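Local structure of spectinomycin 9-adenylyltransferase (Enterococcus faecalis, 6SXJ) at residues Asp175-Asp180 and Glu239-Thr244; Pro202-Gly207 and Arg227-Glu232; Leu223-Ser228 and Ile234-Glu239. The protein adenylylates the antibiotic spectinomycin at its 9-hydroxyl with ATP, releasing diphosphate and giving the bacterium resistance to spectinomycin but not streptomycin. One frame throughout, in Å; residues are numbered along the deposited sequence.

Interaction 1 (Asp175-Asp180 and Glu239-Thr244); sequences DNYQDD and ENVNLT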
loop_
_atom_site.group_PDB
_atom_site.type_symbol
_atom_site.label_atom_id
_atom_site.label_comp_id
_atom_site.label_asym_id
_atom_site.label_seq_id
_atom_site.Cartn_x
_atom_site.Cartn_y
_atom_site.Cartn_z
ATOM N N ASP A 175 -0.762 9.183 -16.323
ATOM C CA ASP A 175 0.222 10.178 -16.730
ATOM C C ASP A 175 1.631 9.832 -16.276
ATOM O O ASP A 175 2.581 10.522 -16.670
ATOM C CB ASP A 175 -0.169 11.556 -16.180
ATOM C CG ASP A 175 0.177 12.683 -17.132
ATOM O OD1 ASP A 175 0.369 12.414 -18.337
ATOM O OD2 ASP A 175 0.256 13.841 -16.673
ATOM N N ASN A 176 1.788 8.762 -15.501
ATOM C CA ASN A 176 3.048 8.438 -14.854
ATOM C C ASN A 176 3.297 6.946 -14.849
ATOM O O ASN A 176 3.726 6.363 -13.851
ATOM C CB ASN A 176 3.071 8.968 -13.429
ATOM C CG ASN A 176 3.145 10.487 -13.386
ATOM O OD1 ASN A 176 4.213 11.146 -13.467
ATOM N ND2 ASN A 176 1.984 11.058 -13.314
ATOM N N TYR A 177 3.013 6.313 -15.974
ATOM C CA TYR A 177 3.316 4.906 -16.137
ATOM C C TYR A 177 4.650 4.683 -16.825
ATOM O O TYR A 177 5.186 3.574 -16.742
ATOM C CB TYR A 177 2.201 4.215 -16.926
ATOM C CG TYR A 177 2.140 4.594 -18.386
ATOM C CD1 TYR A 177 2.856 3.878 -19.334
ATOM C CD2 TYR A 177 1.364 5.661 -18.819
ATOM C CE1 TYR A 177 2.801 4.212 -20.671
ATOM C CE2 TYR A 177 1.305 6.003 -20.159
ATOM C CZ TYR A 177 2.027 5.272 -21.078
ATOM O OH TYR A 177 1.976 5.600 -22.412
ATOM N N GLN A 178 5.190 5.708 -17.493
ATOM C CA GLN A 178 6.524 5.647 -18.074
ATOM C C GLN A 178 7.510 5.175 -17.017
ATOM O O GLN A 178 7.831 5.938 -16.101
ATOM C CB GLN A 178 6.935 7.018 -18.612
ATOM C CG GLN A 178 8.163 7.015 -19.519
ATOM C CD GLN A 178 8.539 8.420 -19.983
ATOM O OE1 GLN A 178 8.401 9.393 -19.236
ATOM N NE2 GLN A 178 9.011 8.531 -21.222
ATOM N N ASP A 179 7.915 3.899 -17.101
ATOM C CA ASP A 179 9.050 3.313 -16.386
ATOM C C ASP A 179 8.666 2.572 -15.107
ATOM O O ASP A 179 9.502 1.868 -14.529
ATOM C CB ASP A 179 10.097 4.383 -16.064
ATOM C CG ASP A 179 10.985 4.702 -17.252
ATOM O OD1 ASP A 179 10.966 5.862 -17.719
ATOM O OD2 ASP A 179 11.703 3.795 -17.724
ATOM N N ASP A 180 7.426 2.723 -14.647
ATOM C CA ASP A 180 6.875 1.800 -13.660
ATOM C C ASP A 180 5.673 1.110 -14.299
ATOM O O ASP A 180 4.594 1.037 -13.701
ATOM C CB ASP A 180 6.494 2.517 -12.360
ATOM C CG ASP A 180 5.553 3.672 -12.580
ATOM O OD1 ASP A 180 4.498 3.707 -11.910
ATOM O OD2 ASP A 180 5.871 4.552 -13.409
ATOM N N GLU A 239 6.890 -2.503 -26.260
ATOM C CA GLU A 239 5.482 -2.805 -26.058
ATOM C C GLU A 239 4.668 -1.515 -26.080
ATOM O O GLU A 239 5.140 -0.451 -25.672
ATOM C CB GLU A 239 5.269 -3.532 -24.732
ATOM C CG GLU A 239 5.975 -4.875 -24.635
ATOM C CD GLU A 239 5.348 -5.930 -25.523
ATOM O OE1 GLU A 239 4.110 -6.101 -25.461
ATOM O OE2 GLU A 239 6.093 -6.591 -26.276
ATOM N N ASN A 240 3.434 -1.620 -26.570
ATOM C CA ASN A 240 2.530 -0.472 -26.659
ATOM C C ASN A 240 1.691 -0.387 -25.383
ATOM O O ASN A 240 0.497 -0.693 -25.347
ATOM C CB ASN A 240 1.662 -0.581 -27.905
ATOM C CG ASN A 240 2.427 -0.254 -29.168
ATOM O OD1 ASN A 240 3.301 0.617 -29.170
ATOM N ND2 ASN A 240 2.109 -0.953 -30.248
ATOM N N VAL A 241 2.361 0.043 -24.311
ATOM C CA VAL A 241 1.704 0.123 -23.011
ATOM C C VAL A 241 0.614 1.183 -23.019
ATOM O O VAL A 241 -0.365 1.087 -22.267
ATOM C CB VAL A 241 2.748 0.407 -21.913
ATOM C CG1 VAL A 241 2.066 0.588 -20.567
ATOM C CG2 VAL A 241 3.784 -0.713 -21.854
ATOM N N ASN A 242 0.778 2.225 -23.836
ATOM C CA ASN A 242 -0.213 3.291 -23.873
ATOM C C ASN A 242 -1.605 2.735 -24.149
ATOM O O ASN A 242 -2.581 3.130 -23.500
ATOM C CB ASN A 242 0.184 4.324 -24.930
ATOM C CG ASN A 242 0.634 3.687 -26.228
ATOM O OD1 ASN A 242 1.492 2.800 -26.236
ATOM N ND2 ASN A 242 0.054 4.136 -27.339
ATOM N N LEU A 243 -1.714 1.795 -25.089
ATOM C CA LEU A 243 -3.026 1.299 -25.499
ATOM C C LEU A 243 -3.738 0.589 -24.359
ATOM O O LEU A 243 -4.936 0.798 -24.127
ATOM C CB LEU A 243 -2.869 0.361 -26.696
ATOM C CG LEU A 243 -2.049 0.963 -27.835
ATOM C CD1 LEU A 243 -1.864 -0.012 -28.970
ATOM C CD2 LEU A 243 -2.720 2.240 -28.324
ATOM N N THR A 244 -3.022 -0.277 -23.643
ATOM C CA THR A 244 -3.659 -1.015 -22.557
ATOM C C THR A 244 -4.009 -0.091 -21.399
ATOM O O THR A 244 -5.084 -0.211 -20.801
ATOM C CB THR A 244 -2.744 -2.148 -22.090
ATOM O OG1 THR A 244 -2.559 -3.090 -23.154
ATOM C CG2 THR A 244 -3.341 -2.853 -20.899
#
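Y177 reaches from the loop between helices 159-173 and 181-196 to V241 and N242, where helix 241-253 starts. The apolar part is one branch of V241 approaching the CD1-CE1 bond of the tyrosine obliquely: CG1 lies 3.6 Å from Y177 CD1 and 3.7 Å from Y177 CE1. CG1 stands anti to the backbone N of V241 (chi1 176°), which turns this methyl to the ring, and the two side chains run past each other in opposite senses. The polar end of the tyrosine meets carbon: Y177 OH comes to 3.3 Å from N242 CB and 3.5 Å from N242 CA, with no hydrogen bond across the segments. The N242 amide plane is 14° from that of the ring, but the amide group itself does not touch it. Backbone turns flank the contact on both segments. Y177 begins a type II beta turn ending at D180, closed by a weak bond from D180 N to Y177 O, while N240 centres an inverse gamma turn. S184 also touches Y177, and E181 and I185 touch V241, so helix 181-196 adjoins both. A loop tyrosine thus lies against the start of helix 241-253 in the helical C-terminal domain of an aminoglycoside adenylyltransferase.

Interaction 2 (Pro202-Gly207 and Arg227-Glu232); sequences PKDIAG and RSYLGE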
loop_
_atom_site.group_PDB
_atom_site.type_symbol
_atom_site.label_atom_id
_atom_site.label_comp_id
_atom_site.label_asym_id
_atom_site.label_seq_id
_atom_site.Cartn_x
_atom_site.Cartn_y
_atom_site.Cartn_z
ATOM N N PRO A 202 -4.598 -9.179 -4.605
ATOM C CA PRO A 202 -3.213 -8.881 -4.987
ATOM C C PRO A 202 -3.089 -8.603 -6.475
ATOM O O PRO A 202 -3.902 -9.036 -7.293
ATOM C CB PRO A 202 -2.439 -10.149 -4.595
ATOM C CG PRO A 202 -3.411 -11.015 -3.819
ATOM C CD PRO A 202 -4.780 -10.601 -4.266
ATOM N N LYS A 203 -2.024 -7.873 -6.816
ATOM C CA LYS A 203 -1.835 -7.431 -8.193
ATOM C C LYS A 203 -1.767 -8.615 -9.150
ATOM O O LYS A 203 -2.504 -8.669 -10.142
ATOM C CB LYS A 203 -0.562 -6.589 -8.303
ATOM C CG LYS A 203 -0.496 -5.408 -7.359
ATOM C CD LYS A 203 0.888 -4.764 -7.398
ATOM C CE LYS A 203 0.808 -3.301 -7.800
ATOM N NZ LYS A 203 2.139 -2.745 -8.175
ATOM N N ASP A 204 -0.880 -9.574 -8.872
ATOM C CA ASP A 204 -0.673 -10.666 -9.816
ATOM C C ASP A 204 -1.954 -11.463 -10.041
ATOM O O ASP A 204 -2.197 -11.937 -11.156
ATOM C CB ASP A 204 0.464 -11.577 -9.338
ATOM C CG ASP A 204 0.366 -11.926 -7.863
ATOM O OD1 ASP A 204 0.339 -13.132 -7.549
ATOM O OD2 ASP A 204 0.328 -11.002 -7.022
ATOM N N ILE A 205 -2.799 -11.602 -9.020
ATOM C CA ILE A 205 -4.056 -12.319 -9.213
ATOM C C ILE A 205 -5.068 -11.436 -9.929
ATOM O O ILE A 205 -5.864 -11.919 -10.744
ATOM C CB ILE A 205 -4.609 -12.822 -7.867
ATOM C CG1 ILE A 205 -3.827 -14.047 -7.389
ATOM C CG2 ILE A 205 -6.095 -13.166 -7.998
ATOM C CD1 ILE A 205 -2.368 -13.775 -7.118
ATOM N N ALA A 206 -5.074 -10.136 -9.617
ATOM C CA ALA A 206 -5.942 -9.208 -10.332
ATOM C C ALA A 206 -5.549 -9.107 -11.800
ATOM O O ALA A 206 -6.415 -8.926 -12.663
ATOM C CB ALA A 206 -5.901 -7.829 -9.671
ATOM N N GLY A 207 -4.257 -9.243 -12.103
ATOM C CA GLY A 207 -3.815 -9.126 -13.485
ATOM C C GLY A 207 -4.359 -10.229 -14.372
ATOM O O GLY A 207 -4.849 -9.973 -15.475
ATOM N N ARG A 227 4.352 -11.407 -15.095
ATOM C CA ARG A 227 5.665 -12.043 -15.038
ATOM C C ARG A 227 6.706 -11.116 -14.419
ATOM O O ARG A 227 7.438 -11.508 -13.503
ATOM C CB ARG A 227 6.093 -12.472 -16.443
ATOM C CG ARG A 227 5.197 -13.528 -17.081
ATOM C CD ARG A 227 5.330 -13.555 -18.599
ATOM N NE ARG A 227 6.718 -13.470 -19.049
ATOM C CZ ARG A 227 7.101 -13.570 -20.320
ATOM N NH1 ARG A 227 6.201 -13.761 -21.275
ATOM N NH2 ARG A 227 8.386 -13.479 -20.636
ATOM N N SER A 228 6.791 -9.875 -14.911
ATOM C CA SER A 228 7.774 -8.933 -14.381
ATOM C C SER A 228 7.580 -8.713 -12.885
ATOM O O SER A 228 8.556 -8.645 -12.128
ATOM C CB SER A 228 7.684 -7.607 -15.138
ATOM O OG SER A 228 8.318 -6.555 -14.430
ATOM N N TYR A 229 6.323 -8.612 -12.440
ATOM C CA TYR A 229 6.042 -8.458 -11.016
ATOM C C TYR A 229 6.606 -9.622 -10.208
ATOM O O TYR A 229 6.961 -9.451 -9.035
ATOM C CB TYR A 229 4.529 -8.322 -10.807
ATOM C CG TYR A 229 4.083 -8.328 -9.359
ATOM C CD1 TYR A 229 4.352 -7.251 -8.521
ATOM C CD2 TYR A 229 3.386 -9.409 -8.835
ATOM C CE1 TYR A 229 3.947 -7.257 -7.200
ATOM C CE2 TYR A 229 2.978 -9.427 -7.515
ATOM C CZ TYR A 229 3.259 -8.348 -6.703
ATOM O OH TYR A 229 2.850 -8.367 -5.389
ATOM N N LEU A 230 6.711 -10.804 -10.819
ATOM C CA LEU A 230 7.299 -11.972 -10.181
ATOM C C LEU A 230 8.774 -12.143 -10.534
ATOM O O LEU A 230 9.318 -13.243 -10.382
ATOM C CB LEU A 230 6.514 -13.229 -10.557
ATOM C CG LEU A 230 4.990 -13.096 -10.518
ATOM C CD1 LEU A 230 4.313 -14.450 -10.714
ATOM C CD2 LEU A 230 4.534 -12.460 -9.212
ATOM N N GLY A 231 9.427 -11.080 -11.001
ATOM C CA GLY A 231 10.859 -11.103 -11.233
ATOM C C GLY A 231 11.265 -10.783 -12.655
ATOM O O GLY A 231 12.006 -9.824 -12.900
ATOM N N GLU A 232 10.769 -11.584 -13.597
ATOM C CA GLU A 232 11.152 -11.527 -15.004
ATOM C C GLU A 232 11.484 -10.132 -15.519
ATOM O O GLU A 232 10.732 -9.179 -15.296
ATOM C CB GLU A 232 10.017 -12.116 -15.848
ATOM C CG GLU A 232 10.441 -12.939 -17.044
ATOM C CD GLU A 232 9.463 -14.066 -17.332
ATOM O OE1 GLU A 232 9.333 -14.456 -18.512
ATOM O OE2 GLU A 232 8.823 -14.558 -16.374
#
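D204, in the first turn of helix 203-212, meets Y229 at the end of helix 216-229, and the carboxylate rather than the chain stem comes nearest the ring. Starting at the stem, D204 CB sits 3.7 Å from Y229 CD2, with L230 CD2 a looser neighbour at 4.2 Å from the same D204 CB. One bond further, D204 CG lies 3.6 Å from Y229 CE2. At the tip, D204 OD2 approaches Y229 CE2 to 3.1 Å, obliquely and from off the ring plane, and remains 4.0 Å from Y229 OH, with no hydrogen bond between them. A chi1 of 46° swings the carboxylate of D204 out to the CE2 side of the tyrosine, its plane tilted 28° from that of the ring. The other carboxylate oxygen, OD1, has a long, weak ion pair with K42.

K203 takes the other ortho-to-hydroxyl carbon of the tyrosine: its CD lies 4.0 Å from Y229 CE1, and the two side chains cross at about a right angle. The lysine also packs on N183, L186 and T187 of helix 181-196, while N44 touches the tyrosine. The beginning of one helix thus meets the end of another within the C-terminal domain, burying 175 Å² between the segments. With no hydrogen bond or salt bridge across them, the two helix ends meet mainly through van der Waals contact, to which the closeness of OD2 to CE2 may add a weak electrostatic component.

Interaction 3 (Leu223-Ser228 and Ile234-Glu239); sequences LLAVRS and IEWTNE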
loop_
_atom_site.group_PDB
_atom_site.type_symbol
_atom_site.label_atom_id
_atom_site.label_comp_id
_atom_site.label_asym_id
_atom_site.label_seq_id
_atom_site.Cartn_x
_atom_site.Cartn_y
_atom_site.Cartn_z
ATOM N N LEU A 223 -0.619 -9.908 -19.061
ATOM C CA LEU A 223 0.064 -11.093 -18.567
ATOM C C LEU A 223 1.579 -10.920 -18.593
ATOM O O LEU A 223 2.280 -11.486 -17.748
ATOM C CB LEU A 223 -0.361 -12.308 -19.384
ATOM C CG LEU A 223 -1.784 -12.777 -19.077
ATOM C CD1 LEU A 223 -2.226 -13.850 -20.058
ATOM C CD2 LEU A 223 -1.881 -13.285 -17.641
ATOM N N LEU A 224 2.103 -10.135 -19.537
ATOM C CA LEU A 224 3.526 -9.819 -19.513
ATOM C C LEU A 224 3.885 -8.913 -18.342
ATOM O O LEU A 224 5.063 -8.826 -17.979
ATOM C CB LEU A 224 3.947 -9.181 -20.839
ATOM C CG LEU A 224 4.465 -10.221 -21.839
ATOM C CD1 LEU A 224 3.301 -10.890 -22.577
ATOM C CD2 LEU A 224 5.456 -9.616 -22.822
ATOM N N ALA A 225 2.894 -8.250 -17.737
ATOM C CA ALA A 225 3.141 -7.486 -16.518
ATOM C C ALA A 225 3.184 -8.398 -15.293
ATOM O O ALA A 225 3.989 -8.179 -14.381
ATOM C CB ALA A 225 2.066 -6.411 -16.346
ATOM N N VAL A 226 2.329 -9.425 -15.256
ATOM C CA VAL A 226 2.360 -10.378 -14.148
ATOM C C VAL A 226 3.764 -10.950 -13.987
ATOM O O VAL A 226 4.326 -10.975 -12.887
ATOM C CB VAL A 226 1.323 -11.494 -14.369
ATOM C CG1 VAL A 226 1.435 -12.550 -13.275
ATOM C CG2 VAL A 226 -0.081 -10.912 -14.423
ATOM N N ARG A 227 4.352 -11.407 -15.095
ATOM C CA ARG A 227 5.665 -12.043 -15.038
ATOM C C ARG A 227 6.706 -11.116 -14.419
ATOM O O ARG A 227 7.438 -11.508 -13.503
ATOM C CB ARG A 227 6.093 -12.472 -16.443
ATOM C CG ARG A 227 5.197 -13.528 -17.081
ATOM C CD ARG A 227 5.330 -13.555 -18.599
ATOM N NE ARG A 227 6.718 -13.470 -19.049
ATOM C CZ ARG A 227 7.101 -13.570 -20.320
ATOM N NH1 ARG A 227 6.201 -13.761 -21.275
ATOM N NH2 ARG A 227 8.386 -13.479 -20.636
ATOM N N SER A 228 6.791 -9.875 -14.911
ATOM C CA SER A 228 7.774 -8.933 -14.381
ATOM C C SER A 228 7.580 -8.713 -12.885
ATOM O O SER A 228 8.556 -8.645 -12.128
ATOM C CB SER A 228 7.684 -7.607 -15.138
ATOM O OG SER A 228 8.318 -6.555 -14.430
ATOM N N ILE A 234 11.396 -7.730 -18.391
ATOM C CA ILE A 234 10.492 -7.719 -19.530
ATOM C C ILE A 234 10.845 -6.654 -20.568
ATOM O O ILE A 234 10.591 -6.867 -21.759
ATOM C CB ILE A 234 9.034 -7.549 -19.051
ATOM C CG1 ILE A 234 8.539 -8.830 -18.371
ATOM C CG2 ILE A 234 8.130 -7.162 -20.213
ATOM C CD1 ILE A 234 8.553 -10.062 -19.263
ATOM N N GLU A 235 11.402 -5.515 -20.160
ATOM C CA GLU A 235 11.862 -4.528 -21.131
ATOM C C GLU A 235 10.709 -4.038 -22.000
ATOM O O GLU A 235 10.496 -4.541 -23.109
ATOM C CB GLU A 235 12.971 -5.129 -21.997
ATOM C CG GLU A 235 13.596 -4.164 -22.985
ATOM C CD GLU A 235 13.866 -4.813 -24.330
ATOM O OE1 GLU A 235 14.988 -5.326 -24.532
ATOM O OE2 GLU A 235 12.953 -4.814 -25.183
ATOM N N TRP A 236 9.972 -3.046 -21.511
ATOM C CA TRP A 236 8.765 -2.574 -22.172
ATOM C C TRP A 236 9.037 -1.592 -23.305
ATOM O O TRP A 236 8.082 -1.036 -23.859
ATOM C CB TRP A 236 7.844 -1.893 -21.157
ATOM C CG TRP A 236 7.442 -2.729 -19.986
ATOM C CD1 TRP A 236 8.091 -2.832 -18.788
ATOM C CD2 TRP A 236 6.280 -3.554 -19.886
ATOM N NE1 TRP A 236 7.406 -3.678 -17.953
ATOM C CE2 TRP A 236 6.290 -4.137 -18.603
ATOM C CE3 TRP A 236 5.232 -3.863 -20.759
ATOM C CZ2 TRP A 236 5.294 -5.007 -18.173
ATOM C CZ3 TRP A 236 4.247 -4.727 -20.330
ATOM C CH2 TRP A 236 4.284 -5.291 -19.050
ATOM N N THR A 237 10.301 -1.356 -23.660
ATOM C CA THR A 237 10.626 -0.232 -24.530
ATOM C C THR A 237 9.987 -0.335 -25.909
ATOM O O THR A 237 9.958 0.670 -26.628
ATOM C CB THR A 237 12.145 -0.099 -24.669
ATOM O OG1 THR A 237 12.703 -1.349 -25.091
ATOM C CG2 THR A 237 12.766 0.310 -23.339
ATOM N N ASN A 238 9.465 -1.502 -26.295
ATOM C CA ASN A 238 8.785 -1.655 -27.573
ATOM C C ASN A 238 7.340 -2.119 -27.450
ATOM O O ASN A 238 6.627 -2.130 -28.461
ATOM C CB ASN A 238 9.546 -2.639 -28.474
ATOM C CG ASN A 238 10.716 -1.989 -29.184
ATOM O OD1 ASN A 238 11.807 -1.875 -28.625
ATOM N ND2 ASN A 238 10.493 -1.554 -30.419
ATOM N N GLU A 239 6.890 -2.503 -26.260
ATOM C CA GLU A 239 5.482 -2.805 -26.058
ATOM C C GLU A 239 4.668 -1.515 -26.080
ATOM O O GLU A 239 5.140 -0.451 -25.672
ATOM C CB GLU A 239 5.269 -3.532 -24.732
ATOM C CG GLU A 239 5.975 -4.875 -24.635
ATOM C CD GLU A 239 5.348 -5.930 -25.523
ATOM O OE1 GLU A 239 4.110 -6.101 -25.461
ATOM O OE2 GLU A 239 6.093 -6.591 -26.276
#
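The chain leaves helix 216-229, turns back and lays the irregular segment I234-E239 beside the helix's last turns, with S228 and I234 closest at 5.9 Å between CA atoms. This is the loop connecting helices 216-229 and 241-253 in the helical C-terminal domain: on its return it packs I234 and W236 on the helix it has just left before helix 241-253 begins.

I234 buries the most surface here, and its atoms divide between three helix residues. CG1 lies 3.5 Å from the backbone L224 O and 3.6 Å from S228 CB. CD1, at the end of the same branch, rests over one face of the R227 guanidinium, 3.7 Å from R227 NH2, the two side chains crossing at about a right angle. The guanidinium has its charged partner in E232, whose OE1 takes weak hydrogen bonds from R227 NE and NH2 as part of a salt bridge. The other branch, CG2, is anti to the backbone N of I234 and turns to W236, standing 3.9 Å above the ring plane and over its centre. One residue therefore faces both the helix and the indole.

W236 points the far end of its six-membered ring at the helix backbone. CH2 comes to 3.5 Å from A225 N, which lies at the ring edge near its plane, and to 3.7 Å from A225 CB; L224 CB is more distant. Neither I234 nor W236 forms a hydrogen bond across the segments. The indole NE1 gives a weak hydrogen bond to T182 OG1, an atom also hydrogen-bonded to S228 OG, so helix 181-196 meets both sides of the contact. At the backbone, A225 CA lies in the indole plane, 3.5 Å from W236 CH2.

All three contacts lie in the C-terminal domain, around helix 216-229 and the helices next to it. Interactions 2 and 3 share R227 and S228 on that helix, their centres about 10 Å apart, and touch where V226 packs on D204 and G207. Interactions 1 and 3, also about 10 Å apart between centres, share E239 and meet where V241 CG2 packs on W236. Interactions 1 and 2 do not touch, their centres being about 16 Å apart. Along the chain, 175-180 is followed by 202-207, then the shared helix 216-229, then 234-239 and 239-244, which nests interactions 2 and 3 inside interaction 1. Interaction 3 touches both others and places the loop before helix 241-253 against helix 216-229.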